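Ser-thr phosphatase MSPP (Mycobacterium smegmatis, PDB 2JFR) probably removes phosphate from phosphoserine and phosphothreonine in proteins, as a PPM-family phosphatase that carries manganese and magnesium ions. Local coordinates at residues A[107-112]-A[128-133]; A[31-36]-A[90-95]; A[121-126]-A[196-201]. One frame throughout, in Å; residues are numbered along the deposited sequence. Where two conformers were deposited one is given.

Contact 1 (A[107-112]-A[128-133])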
ATOM      1  N   VAL A 107      -7.109   3.392  -7.744  1.00 13.78           N
ATOM      2  CA  VAL A 107      -6.196   3.481  -6.569  1.00 13.98           C
ATOM      3  C   VAL A 107      -6.365   4.798  -5.908  1.00 14.11           C
ATOM      4  O   VAL A 107      -6.480   5.866  -6.550  1.00 15.24           O
ATOM      5  CB  VAL A 107      -4.746   3.182  -6.947  1.00 14.53           C
ATOM      6  CG1 VAL A 107      -4.175   4.120  -7.997  1.00 16.29           C
ATOM      7  CG2 VAL A 107      -3.838   3.153  -5.711  1.00 15.38           C
ATOM      8  N   VAL A 108      -6.377   4.769  -4.566  1.00 14.19           N
ATOM      9  CA  VAL A 108      -6.347   5.958  -3.721  1.00 14.50           C
ATOM     10  C   VAL A 108      -5.163   5.768  -2.787  1.00 14.68           C
ATOM     11  O   VAL A 108      -5.057   4.733  -2.132  1.00 16.04           O
ATOM     12  CB  VAL A 108      -7.667   6.109  -2.952  1.00 15.48           C
ATOM     13  CG1 VAL A 108      -7.594   7.372  -2.077  1.00 17.46           C
ATOM     14  CG2 VAL A 108      -8.858   6.145  -3.878  1.00 18.12           C
ATOM     15  N   ASN A 109      -4.259   6.751  -2.728  1.00 14.50           N
ATOM     16  CA  ASN A 109      -3.041   6.516  -1.979  1.00 14.53           C
ATOM     17  C   ASN A 109      -2.529   7.792  -1.336  1.00 14.56           C
ATOM     18  O   ASN A 109      -2.583   8.897  -1.873  1.00 14.82           O
ATOM     19  CB  ASN A 109      -1.963   5.881  -2.847  1.00 15.71           C
ATOM     20  CG  ASN A 109      -1.503   6.759  -4.072  1.00 17.74           C
ATOM     21  OD1 ASN A 109      -0.375   7.244  -4.055  1.00 22.82           O
ATOM     22  ND2 ASN A 109      -2.396   6.900  -5.002  1.00 19.98           N
ATOM     23  N   ILE A 110      -1.986   7.585  -0.140  1.00 14.34           N
ATOM     24  CA  ILE A 110      -1.339   8.624   0.644  0.63 14.40           C
ATOM     25  C   ILE A 110      -0.165   7.996   1.353  1.00 14.25           C
ATOM     26  O   ILE A 110      -0.307   6.973   2.045  1.00 15.09           O
ATOM     27  CB  ILE A 110      -2.393   9.314   1.556  0.63 14.73           C
ATOM     28  CG1 ILE A 110      -1.775  10.571   2.180  0.63 16.48           C
ATOM     29  CG2 ILE A 110      -3.054   8.374   2.526  0.63 17.01           C
ATOM     30  CD1 ILE A 110      -2.756  11.434   2.895  0.63 18.50           C
ATOM     31  N   GLY A 111       1.006   8.579   1.190  1.00 14.76           N
ATOM     32  CA  GLY A 111       2.198   8.070   1.803  1.00 14.60           C
ATOM     33  C   GLY A 111       3.042   7.307   0.795  1.00 14.43           C
ATOM     34  O   GLY A 111       3.141   7.719  -0.358  1.00 15.34           O
ATOM     35  N   ASP A 112       3.681   6.221   1.228  1.00 14.73           N
ATOM     36  CA  ASP A 112       4.707   5.562   0.439  1.00 14.81           C
ATOM     37  C   ASP A 112       4.572   4.036   0.426  1.00 13.93           C
ATOM     38  O   ASP A 112       5.589   3.352   0.319  1.00 14.92           O
ATOM     39  CB  ASP A 112       6.116   5.955   0.907  1.00 17.10           C
ATOM     40  CG  ASP A 112       6.456   5.437   2.284  1.00 18.12           C
ATOM     41  OD1 ASP A 112       5.560   4.927   2.991  1.00 16.52           O
ATOM     42  OD2 ASP A 112       7.665   5.574   2.606  1.00 26.69           O
ATOM     43  N   ASP A 128       2.849   7.487  -6.915  1.00 16.20           N
ATOM     44  CA  ASP A 128       3.949   8.324  -6.387  0.73 17.31           C
ATOM     45  C   ASP A 128       4.042   8.177  -4.888  1.00 15.27           C
ATOM     46  O   ASP A 128       3.013   7.976  -4.203  1.00 17.81           O
ATOM     47  CB  ASP A 128       3.700   9.799  -6.697  0.73 24.98           C
ATOM     48  CG  ASP A 128       3.451  10.279  -8.041  0.73 27.11           C
ATOM     49  OD1 ASP A 128       3.801   9.801  -9.142  0.73 27.32           O
ATOM     50  OD2 ASP A 128       2.756  11.355  -8.160  0.73 28.45           O
ATOM     51  N   ASP A 129       5.249   8.205  -4.410  1.00 15.14           N
ATOM     52  CA  ASP A 129       5.518   8.153  -2.963  1.00 14.66           C
ATOM     53  C   ASP A 129       5.540   9.578  -2.417  1.00 14.61           C
ATOM     54  O   ASP A 129       6.262  10.460  -2.914  1.00 16.01           O
ATOM     55  CB  ASP A 129       6.873   7.513  -2.682  1.00 16.03           C
ATOM     56  CG  ASP A 129       6.889   6.028  -2.822  1.00 17.64           C
ATOM     57  OD1 ASP A 129       5.881   5.397  -2.844  1.00 20.41           O
ATOM     58  OD2 ASP A 129       8.028   5.541  -2.734  1.00 27.77           O
ATOM     59  N   HIS A 130       4.750   9.821  -1.396  1.00 14.27           N
ATOM     60  CA  HIS A 130       4.701  11.109  -0.722  1.00 14.51           C
ATOM     61  C   HIS A 130       5.726  11.086   0.409  1.00 14.29           C
ATOM     62  O   HIS A 130       5.431  10.916   1.578  1.00 15.08           O
ATOM     63  CB  HIS A 130       3.302  11.367  -0.202  1.00 15.11           C
ATOM     64  CG  HIS A 130       2.248  11.193  -1.218  1.00 15.18           C
ATOM     65  ND1 HIS A 130       1.116  10.490  -0.966  1.00 15.39           N
ATOM     66  CD2 HIS A 130       2.248  11.530  -2.520  1.00 17.13           C
ATOM     67  CE1 HIS A 130       0.437  10.430  -2.091  1.00 16.08           C
ATOM     68  NE2 HIS A 130       1.066  11.081  -3.058  1.00 17.10           N
ATOM     69  N   SER A 131       6.963  11.216  -0.015  1.00 15.49           N
ATOM     70  CA  SER A 131       8.123  11.259   0.875  1.00 15.59           C
ATOM     71  C   SER A 131       9.091  12.244   0.277  1.00 15.28           C
ATOM     72  O   SER A 131       8.995  12.600  -0.878  1.00 15.75           O
ATOM     73  CB  SER A 131       8.770   9.899   1.025  1.00 16.88           C
ATOM     74  OG  SER A 131       9.363   9.510  -0.193  1.00 17.79           O
ATOM     75  N   VAL A 132      10.120  12.619   1.034  1.00 16.13           N
ATOM     76  CA  VAL A 132      11.082  13.549   0.483  1.00 16.13           C
ATOM     77  C   VAL A 132      11.702  12.997  -0.790  1.00 16.40           C
ATOM     78  O   VAL A 132      11.838  13.642  -1.816  1.00 18.07           O
ATOM     79  CB  VAL A 132      12.182  13.879   1.508  1.00 17.97           C
ATOM     80  CG1 VAL A 132      13.284  14.737   0.880  1.00 20.09           C
ATOM     81  CG2 VAL A 132      11.531  14.598   2.700  1.00 19.41           C
ATOM     82  N   ALA A 133      12.087  11.708  -0.769  1.00 17.03           N
ATOM     83  CA  ALA A 133      12.642  11.041  -1.932  1.00 17.79           C
ATOM     84  C   ALA A 133      11.646  10.889  -3.038  1.00 17.25           C
ATOM     85  O   ALA A 133      11.932  11.116  -4.218  1.00 18.72           O
ATOM     86  CB  ALA A 133      13.207   9.681  -1.492  1.00 19.81           C
TER
HETATM   87  O   HOH W   1       0.182   8.494  -6.714  1.00 18.53           O
HETATM   88  O   HOH W   2       8.000   3.427  -1.006  1.00 17.82           O
HETATM   89  O   HOH W   3       9.763   7.011   0.312  0.77 39.98           O
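Gly111 and His130 hold each other by two hydrogen bonds that meet on the glycine backbone. Gly111 N donates to His130 ND1 (2.9 Å) from a position tilted 21° out of the ring plane, and His130 N returns a nearly straight bond to Gly111 O (2.8 Å), arriving from above the carbonyl plane. His130 CG stands beside its own backbone N, anti to the carbonyl carbon (chi1 -51°), which starts the ring toward the end of strand 106-110. There Asn109 O lies in the ring plane at its edge, 3.4 Å from His130 CE1, while Ile110 CA sits at the same edge near ND1. Asp128 O covers part of one ring face, 3.8 Å above the plane and offset toward the rim. The ring is thus buried and tightly bordered. Beside it a water joins Asn109 OD1 to Asp128 N, where Asn109 OD1 and Asp128 O, both acceptors, cannot bond each other.

The other half is looser and wetter. Asp129 brushes Asp112 through its carboxylate, with OD1 3.5 Å from Asp112 CA, and a second water donates both to Asp112 O and to Asp129 OD2. A third binds Ser131 OG, which caps helix 132-138 at Gly134 N.

On its far side His130 NE2 is hydrogen-bonded to Asp169. With ND1 accepting a backbone N-H, the ring probably carries a proton on NE2, and bonds at both nitrogens fix its rotation.

Contact 2 (A[31-36]-A[90-95]). With MN (manganese (II) ion), chain C; MG (magnesium ion), chain B.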
ATOM      1  N   LEU A  31     -12.078  -4.750  -2.683  1.00 16.46           N
ATOM      2  CA  LEU A  31     -11.263  -3.752  -1.980  1.00 15.32           C
ATOM      3  C   LEU A  31     -10.025  -4.397  -1.361  1.00 14.75           C
ATOM      4  O   LEU A  31     -10.111  -5.391  -0.624  1.00 16.31           O
ATOM      5  CB  LEU A  31     -12.088  -3.100  -0.858  1.00 17.00           C
ATOM      6  CG  LEU A  31     -11.368  -2.017  -0.081  1.00 17.10           C
ATOM      7  CD1 LEU A  31     -11.053  -0.812  -0.955  1.00 19.65           C
ATOM      8  CD2 LEU A  31     -12.190  -1.589   1.138  1.00 21.87           C
ATOM      9  N   TYR A  32      -8.893  -3.780  -1.625  1.00 13.86           N
ATOM     10  CA  TYR A  32      -7.583  -4.255  -1.175  1.00 13.82           C
ATOM     11  C   TYR A  32      -6.828  -3.069  -0.658  1.00 13.65           C
ATOM     12  O   TYR A  32      -6.850  -2.005  -1.249  1.00 14.63           O
ATOM     13  CB  TYR A  32      -6.826  -4.911  -2.329  1.00 14.66           C
ATOM     14  CG  TYR A  32      -7.600  -6.093  -2.872  1.00 14.99           C
ATOM     15  CD1 TYR A  32      -7.465  -7.336  -2.294  1.00 15.98           C
ATOM     16  CD2 TYR A  32      -8.517  -5.952  -3.890  1.00 15.86           C
ATOM     17  CE1 TYR A  32      -8.175  -8.421  -2.736  1.00 17.56           C
ATOM     18  CE2 TYR A  32      -9.272  -7.062  -4.320  1.00 17.46           C
ATOM     19  CZ  TYR A  32      -9.074  -8.252  -3.723  1.00 18.78           C
ATOM     20  OH  TYR A  32      -9.843  -9.331  -4.167  1.00 24.07           O
ATOM     21  N   ALA A  33      -6.068  -3.234   0.443  1.00 13.55           N
ATOM     22  CA  ALA A  33      -5.343  -2.085   0.946  1.00 13.71           C
ATOM     23  C   ALA A  33      -4.172  -2.520   1.816  1.00 13.42           C
ATOM     24  O   ALA A  33      -4.194  -3.587   2.442  1.00 14.10           O
ATOM     25  CB  ALA A  33      -6.257  -1.159   1.761  1.00 14.28           C
ATOM     26  N   VAL A  34      -3.202  -1.635   1.883  1.00 13.40           N
ATOM     27  CA  VAL A  34      -2.115  -1.678   2.860  1.00 13.32           C
ATOM     28  C   VAL A  34      -2.043  -0.338   3.553  1.00 13.08           C
ATOM     29  O   VAL A  34      -2.169   0.707   2.926  1.00 13.93           O
ATOM     30  CB  VAL A  34      -0.772  -2.024   2.187  1.00 13.87           C
ATOM     31  CG1 VAL A  34       0.408  -1.898   3.154  1.00 15.65           C
ATOM     32  CG2 VAL A  34      -0.823  -3.397   1.557  1.00 14.57           C
ATOM     33  N   ALA A  35      -1.776  -0.403   4.859  1.00 13.41           N
ATOM     34  CA  ALA A  35      -1.547   0.795   5.674  1.00 13.39           C
ATOM     35  C   ALA A  35      -0.282   0.562   6.494  1.00 13.56           C
ATOM     36  O   ALA A  35      -0.198  -0.417   7.224  1.00 14.62           O
ATOM     37  CB  ALA A  35      -2.737   1.062   6.576  1.00 14.49           C
ATOM     38  N   ASP A  36       0.675   1.458   6.357  1.00 13.65           N
ATOM     39  CA  ASP A  36       1.938   1.368   7.096  1.00 13.36           C
ATOM     40  C   ASP A  36       1.937   2.447   8.164  1.00 13.28           C
ATOM     41  O   ASP A  36       2.095   3.637   7.882  1.00 13.59           O
ATOM     42  CB  ASP A  36       3.113   1.572   6.130  1.00 13.62           C
ATOM     43  CG  ASP A  36       4.467   1.553   6.820  1.00 13.25           C
ATOM     44  OD1 ASP A  36       4.465   1.603   8.071  1.00 13.76           O
ATOM     45  OD2 ASP A  36       5.474   1.488   6.096  1.00 14.10           O
ATOM     46  N   THR A  90      -0.415   7.008   9.590  1.00 14.17           N
ATOM     47  CA  THR A  90      -0.246   5.862   8.717  1.00 14.08           C
ATOM     48  C   THR A  90      -0.285   6.282   7.275  1.00 13.54           C
ATOM     49  O   THR A  90      -0.923   7.245   6.902  1.00 14.45           O
ATOM     50  CB  THR A  90      -1.345   4.797   9.007  1.00 13.93           C
ATOM     51  OG1 THR A  90      -1.074   3.596   8.287  1.00 13.81           O
ATOM     52  CG2 THR A  90      -2.738   5.292   8.754  1.00 14.93           C
ATOM     53  N   THR A  91       0.385   5.493   6.454  1.00 13.26           N
ATOM     54  CA  THR A  91       0.121   5.507   5.022  1.00 13.65           C
ATOM     55  C   THR A  91      -1.175   4.784   4.756  1.00 13.55           C
ATOM     56  O   THR A  91      -1.675   4.003   5.597  1.00 13.81           O
ATOM     57  CB  THR A  91       1.243   4.883   4.227  1.00 13.87           C
ATOM     58  OG1 THR A  91       1.124   3.472   4.400  1.00 14.00           O
ATOM     59  CG2 THR A  91       2.615   5.363   4.607  1.00 14.67           C
ATOM     60  N   LEU A  92      -1.704   4.935   3.544  1.00 13.75           N
ATOM     61  CA  LEU A  92      -2.787   4.097   3.089  0.79 13.85           C
ATOM     62  C   LEU A  92      -2.744   4.048   1.590  1.00 13.56           C
ATOM     63  O   LEU A  92      -2.736   5.092   0.930  1.00 14.76           O
ATOM     64  CB  LEU A  92      -4.123   4.659   3.541  0.79 14.32           C
ATOM     65  CG  LEU A  92      -5.371   3.862   3.039  0.79 16.53           C
ATOM     66  CD1 LEU A  92      -5.376   2.469   3.577  0.79 16.19           C
ATOM     67  CD2 LEU A  92      -6.661   4.613   3.408  0.79 19.94           C
ATOM     68  N   THR A  93      -2.765   2.824   1.028  1.00 13.51           N
ATOM     69  CA  THR A  93      -2.955   2.621  -0.392  1.00 13.37           C
ATOM     70  C   THR A  93      -4.102   1.629  -0.536  1.00 13.74           C
ATOM     71  O   THR A  93      -3.990   0.509  -0.020  1.00 14.40           O
ATOM     72  CB  THR A  93      -1.716   2.113  -1.080  1.00 13.83           C
ATOM     73  OG1 THR A  93      -0.746   3.143  -0.954  1.00 14.60           O
ATOM     74  CG2 THR A  93      -1.947   1.781  -2.536  1.00 14.63           C
ATOM     75  N   ALA A  94      -5.157   2.060  -1.185  1.00 13.99           N
ATOM     76  CA  ALA A  94      -6.354   1.241  -1.369  1.00 14.68           C
ATOM     77  C   ALA A  94      -6.619   1.096  -2.863  1.00 14.97           C
ATOM     78  O   ALA A  94      -6.526   2.068  -3.629  1.00 15.98           O
ATOM     79  CB  ALA A  94      -7.543   1.896  -0.681  1.00 16.46           C
ATOM     80  N   VAL A  95      -6.958  -0.102  -3.248  1.00 14.60           N
ATOM     81  CA  VAL A  95      -7.373  -0.443  -4.603  1.00 14.33           C
ATOM     82  C   VAL A  95      -8.769  -0.987  -4.559  1.00 14.23           C
ATOM     83  O   VAL A  95      -9.069  -1.879  -3.780  1.00 14.95           O
ATOM     84  CB  VAL A  95      -6.413  -1.497  -5.206  1.00 15.28           C
ATOM     85  CG1 VAL A  95      -6.969  -2.058  -6.498  1.00 16.53           C
ATOM     86  CG2 VAL A  95      -5.026  -0.915  -5.407  1.00 17.07           C
TER
HETATM   87 MN    MN C1235       7.428   0.885   6.575  0.56 13.82          MN
HETATM   88 MG    MG B1234       5.561   1.617   9.742  0.99 13.88          MG
HETATM   89  O   HOH W   4       7.323   0.923   8.789  0.83 14.57           O
HETATM   90  O   HOH W   5       6.415   1.453  11.618  1.00 15.24           O
HETATM   91  O   HOH W   6       4.886  -0.335   9.909  1.00 14.25           O
HETATM   92  O   HOH W   7       6.411   3.425   9.299  0.83 14.64           O
HETATM   93  O   HOH W   8       8.102   2.805   6.851  0.83 17.85           O
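Thr91 OG1 is gripped by two groups: it accepts Asp36 N at 2.8 Å and is hydrogen-bonded to the Ser113 hydroxyl. It reaches the strand because its first torsion (76°) sets OG1 between the backbone N and the carbonyl carbon. The hydroxyl thus stands in for a backbone carbonyl as the partner of Asp36 N, and the Thr91 carbonyl is turned to other use: Thr90 OG1 donates to Thr91 O at 2.8 Å, in the carbonyl plane and on a lone pair. Asp36 O still receives Thr91 N, from above its plane.

Farther along, the pairing is a regular antiparallel ladder. Tyr32 with Val95 and Val34 with Thr93 are hydrogen-bonded pairs, and Ala33 with Ala94 lies between them as a non-hydrogen-bonded pair, its CB atoms 4.1 Å apart. These are central strands of one of the two sheets of the PPM beta-sandwich. Tyr32, Val34, Thr93 and Val95 face Ile183 in the opposing sheet, whereas Leu31, Ala35 and Leu92 reach helix 42-59; Leu92 CD1 packs 4.2 Å from the CB of Ala35.

At the metal end Asp36 CG is anti to the backbone N (chi1 178°), and the carboxylate bridges two ions: OD2 binds manganese at 2.1 Å and OD1 binds magnesium at 2.0 Å. Water 4 bridges the same pair. Asp186 and Asp224 also bind the manganese, and Gly37 O the magnesium.

Contact 3 (A[121-126]-A[196-201])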
ATOM      1  N   GLY A 121       6.199 -10.063 -17.026  1.00 27.69           N
ATOM      2  CA  GLY A 121       7.470 -10.248 -16.344  1.00 27.79           C
ATOM      3  C   GLY A 121       8.057  -8.953 -15.780  1.00 25.53           C
ATOM      4  O   GLY A 121       9.083  -9.050 -15.099  1.00 28.61           O
ATOM      5  N   HIS A 122       7.470  -7.814 -16.050  1.00 23.68           N
ATOM      6  CA  HIS A 122       7.924  -6.562 -15.542  1.00 22.45           C
ATOM      7  C   HIS A 122       7.062  -6.118 -14.393  1.00 19.89           C
ATOM      8  O   HIS A 122       5.873  -6.288 -14.402  1.00 23.83           O
ATOM      9  CB  HIS A 122       7.823  -5.446 -16.620  1.00 25.16           C
ATOM     10  CG  HIS A 122       8.851  -5.416 -17.617  1.00 26.99           C
ATOM     11  ND1 HIS A 122       8.698  -6.102 -18.770  1.00 36.24           N
ATOM     12  CD2 HIS A 122      10.089  -4.844 -17.608  1.00 28.57           C
ATOM     13  CE1 HIS A 122       9.770  -5.916 -19.505  1.00 37.39           C
ATOM     14  NE2 HIS A 122      10.592  -5.144 -18.822  1.00 32.66           N
ATOM     15  N   MET A 123       7.722  -5.506 -13.443  1.00 19.02           N
ATOM     16  CA  MET A 123       7.112  -4.929 -12.262  0.66 19.56           C
ATOM     17  C   MET A 123       7.295  -3.415 -12.300  1.00 18.25           C
ATOM     18  O   MET A 123       8.463  -3.018 -12.332  1.00 23.15           O
ATOM     19  CB  MET A 123       7.751  -5.538 -10.993  0.66 21.91           C
ATOM     20  CG  MET A 123       7.132  -5.038  -9.676  0.66 20.69           C
ATOM     21  SD  MET A 123       7.949  -5.960  -8.295  0.66 24.82           S
ATOM     22  CE  MET A 123       7.278  -5.068  -6.945  0.66 27.86           C
ATOM     23  N   GLU A 124       6.241  -2.635 -12.328  1.00 15.67           N
ATOM     24  CA  GLU A 124       6.495  -1.175 -12.292  0.50 16.30           C
ATOM     25  C   GLU A 124       5.523  -0.560 -11.295  1.00 15.80           C
ATOM     26  O   GLU A 124       4.410  -0.993 -11.042  1.00 17.81           O
ATOM     27  CB  GLU A 124       6.369  -0.575 -13.692  0.50 15.29           C
ATOM     28  CG  GLU A 124       4.922  -0.628 -14.161  0.50 16.37           C
ATOM     29  CD  GLU A 124       4.814   0.130 -15.488  0.50 18.61           C
ATOM     30  OE1 GLU A 124       4.870   1.350 -15.489  0.50 23.17           O
ATOM     31  OE2 GLU A 124       4.686  -0.469 -16.576  0.50 35.28           O
ATOM     32  N   GLN A 125       6.058   0.460 -10.682  1.00 15.00           N
ATOM     33  CA  GLN A 125       5.353   1.210  -9.641  1.00 14.78           C
ATOM     34  C   GLN A 125       4.445   2.230 -10.281  1.00 14.70           C
ATOM     35  O   GLN A 125       4.871   3.072 -11.088  1.00 16.07           O
ATOM     36  CB  GLN A 125       6.357   1.886  -8.717  1.00 15.04           C
ATOM     37  CG  GLN A 125       5.650   2.676  -7.612  1.00 15.49           C
ATOM     38  CD  GLN A 125       6.563   3.114  -6.520  1.00 15.79           C
ATOM     39  OE1 GLN A 125       7.568   2.487  -6.202  1.00 17.42           O
ATOM     40  NE2 GLN A 125       6.188   4.212  -5.904  1.00 17.67           N
ATOM     41  N   LEU A 126       3.168   2.208  -9.926  1.00 14.81           N
ATOM     42  CA  LEU A 126       2.176   3.074 -10.525  1.00 14.81           C
ATOM     43  C   LEU A 126       1.885   4.322  -9.765  1.00 14.88           C
ATOM     44  O   LEU A 126       1.408   5.304 -10.331  1.00 16.97           O
ATOM     45  CB  LEU A 126       0.843   2.321 -10.676  1.00 15.02           C
ATOM     46  CG  LEU A 126       0.922   1.040 -11.483  1.00 15.88           C
ATOM     47  CD1 LEU A 126      -0.485   0.464 -11.604  1.00 17.07           C
ATOM     48  CD2 LEU A 126       1.534   1.257 -12.855  1.00 17.80           C
ATOM     49  N   LEU A 196      15.377 -10.265  -7.374  1.00 20.06           N
ATOM     50  CA  LEU A 196      14.757 -11.320  -6.550  0.63 19.77           C
ATOM     51  C   LEU A 196      13.382 -10.932  -6.051  1.00 18.62           C
ATOM     52  O   LEU A 196      12.494 -11.782  -5.942  1.00 20.07           O
ATOM     53  CB  LEU A 196      15.823 -11.590  -5.498  0.63 17.58           C
ATOM     54  CG  LEU A 196      15.411 -12.776  -4.640  0.63 17.54           C
ATOM     55  CD1 LEU A 196      15.424 -14.062  -5.433  0.63 18.74           C
ATOM     56  CD2 LEU A 196      16.387 -12.840  -3.476  0.63 18.45           C
ATOM     57  N   ILE A 197      13.136  -9.633  -5.816  1.00 16.75           N
ATOM     58  CA  ILE A 197      11.772  -9.169  -5.548  1.00 16.63           C
ATOM     59  C   ILE A 197      10.866  -9.520  -6.708  1.00 16.54           C
ATOM     60  O   ILE A 197       9.765 -10.030  -6.511  1.00 17.15           O
ATOM     61  CB  ILE A 197      11.727  -7.666  -5.232  1.00 16.40           C
ATOM     62  CG1 ILE A 197      12.492  -7.359  -3.930  1.00 17.30           C
ATOM     63  CG2 ILE A 197      10.292  -7.186  -5.167  1.00 17.29           C
ATOM     64  CD1 ILE A 197      12.706  -5.883  -3.699  1.00 18.01           C
ATOM     65  N   VAL A 198      11.300  -9.236  -7.934  1.00 16.69           N
ATOM     66  CA  VAL A 198      10.484  -9.525  -9.096  1.00 17.63           C
ATOM     67  C   VAL A 198      10.272 -11.001  -9.256  1.00 17.91           C
ATOM     68  O   VAL A 198       9.164 -11.440  -9.597  1.00 19.25           O
ATOM     69  CB  VAL A 198      11.094  -8.877 -10.346  1.00 20.08           C
ATOM     70  CG1 VAL A 198      10.283  -9.325 -11.580  1.00 25.13           C
ATOM     71  CG2 VAL A 198      11.113  -7.358 -10.199  1.00 22.06           C
ATOM     72  N   ASP A 199      11.316 -11.803  -9.007  1.00 18.54           N
ATOM     73  CA  ASP A 199      11.167 -13.287  -9.060  1.00 19.47           C
ATOM     74  C   ASP A 199      10.043 -13.758  -8.077  1.00 18.82           C
ATOM     75  O   ASP A 199       9.170 -14.534  -8.411  1.00 20.66           O
ATOM     76  CB  ASP A 199      12.503 -13.939  -8.744  1.00 21.97           C
ATOM     77  CG  ASP A 199      12.476 -15.407  -8.531  1.00 29.60           C
ATOM     78  OD1 ASP A 199      12.221 -16.017  -9.585  1.00 34.97           O
ATOM     79  OD2 ASP A 199      12.771 -15.962  -7.425  1.00 35.46           O
ATOM     80  N   ALA A 200      10.098 -13.217  -6.854  1.00 18.20           N
ATOM     81  CA  ALA A 200       9.047 -13.571  -5.897  1.00 18.20           C
ATOM     82  C   ALA A 200       7.690 -13.093  -6.371  1.00 18.12           C
ATOM     83  O   ALA A 200       6.674 -13.802  -6.280  1.00 19.22           O
ATOM     84  CB  ALA A 200       9.414 -12.972  -4.535  1.00 18.90           C
ATOM     85  N   ALA A 201       7.600 -11.849  -6.843  1.00 17.97           N
ATOM     86  CA  ALA A 201       6.350 -11.213  -7.202  1.00 18.35           C
ATOM     87  C   ALA A 201       5.676 -11.888  -8.410  1.00 18.80           C
ATOM     88  O   ALA A 201       4.471 -11.694  -8.571  1.00 21.28           O
ATOM     89  CB  ALA A 201       6.556  -9.761  -7.514  1.00 18.95           C
TER
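Ile197 opens the contact from helix 194-201, offering its CG2 branch to the end of Met123: the Met123 CE methyl lies 4.1 Å from Ile197 CG2, and the sulfur is equally near. Val198 comes next and is directed toward the strand. Its two methyls have different partners. Val198 CG2 packs against both Met123 CB and Met123 SD, each at 3.9 Å, as the two side chains slide past each other in opposite directions; Val198 CG1 turns to the backbone and lies 3.7 Å from Gly121 O, a methyl-to-carbonyl contact at the exposed border. A turn farther on, Ala201 presents only CB, which meets Met123 SD at 4.1 Å.

Met123 therefore does nearly all the work for the strand. Its CG is anti to the backbone N (chi1 -177°) and the chain stays extended to the methyl, so that CB, SD and CE are spread over three helix residues. The joint is wholly van der Waals.

Strand 122-125 is an outermost strand of its five-stranded sheet, and helical segment 196-201 runs across 122-125 at 106°, the axes of these two segments 9.0 Å apart at the closest. Phe189 touches both Met123 and Ile197, Ala201 reaches Ile118 on neighbouring strand 115-119, and helix 206-219 lies against Leu196, Ile197 and Ala200.

Contacts 1 and 2 belong to the same sheet, in which strands 89-96 and 106-110 are neighbours: Ile110 N lies 2.8 Å from Leu92 O and Val108 O 2.8 Å from Ala94 N, both probable hydrogen bonds. Their centres are about 11 Å apart, and both lead into the metal site. Contact 2 supplies Asp36; contact 1 carries Asp112, a magnesium ligand in another structure of this protein, with its side chain about 4 Å from a bound magnesium here. Contact 3 lies on the other sheet, its centre about 19 Å from each of the other two centres; the side chain of Ile197 is about 11 Å from a bound magnesium and about 13 Å from the manganese. Chain 121-133 joins it to contact 1.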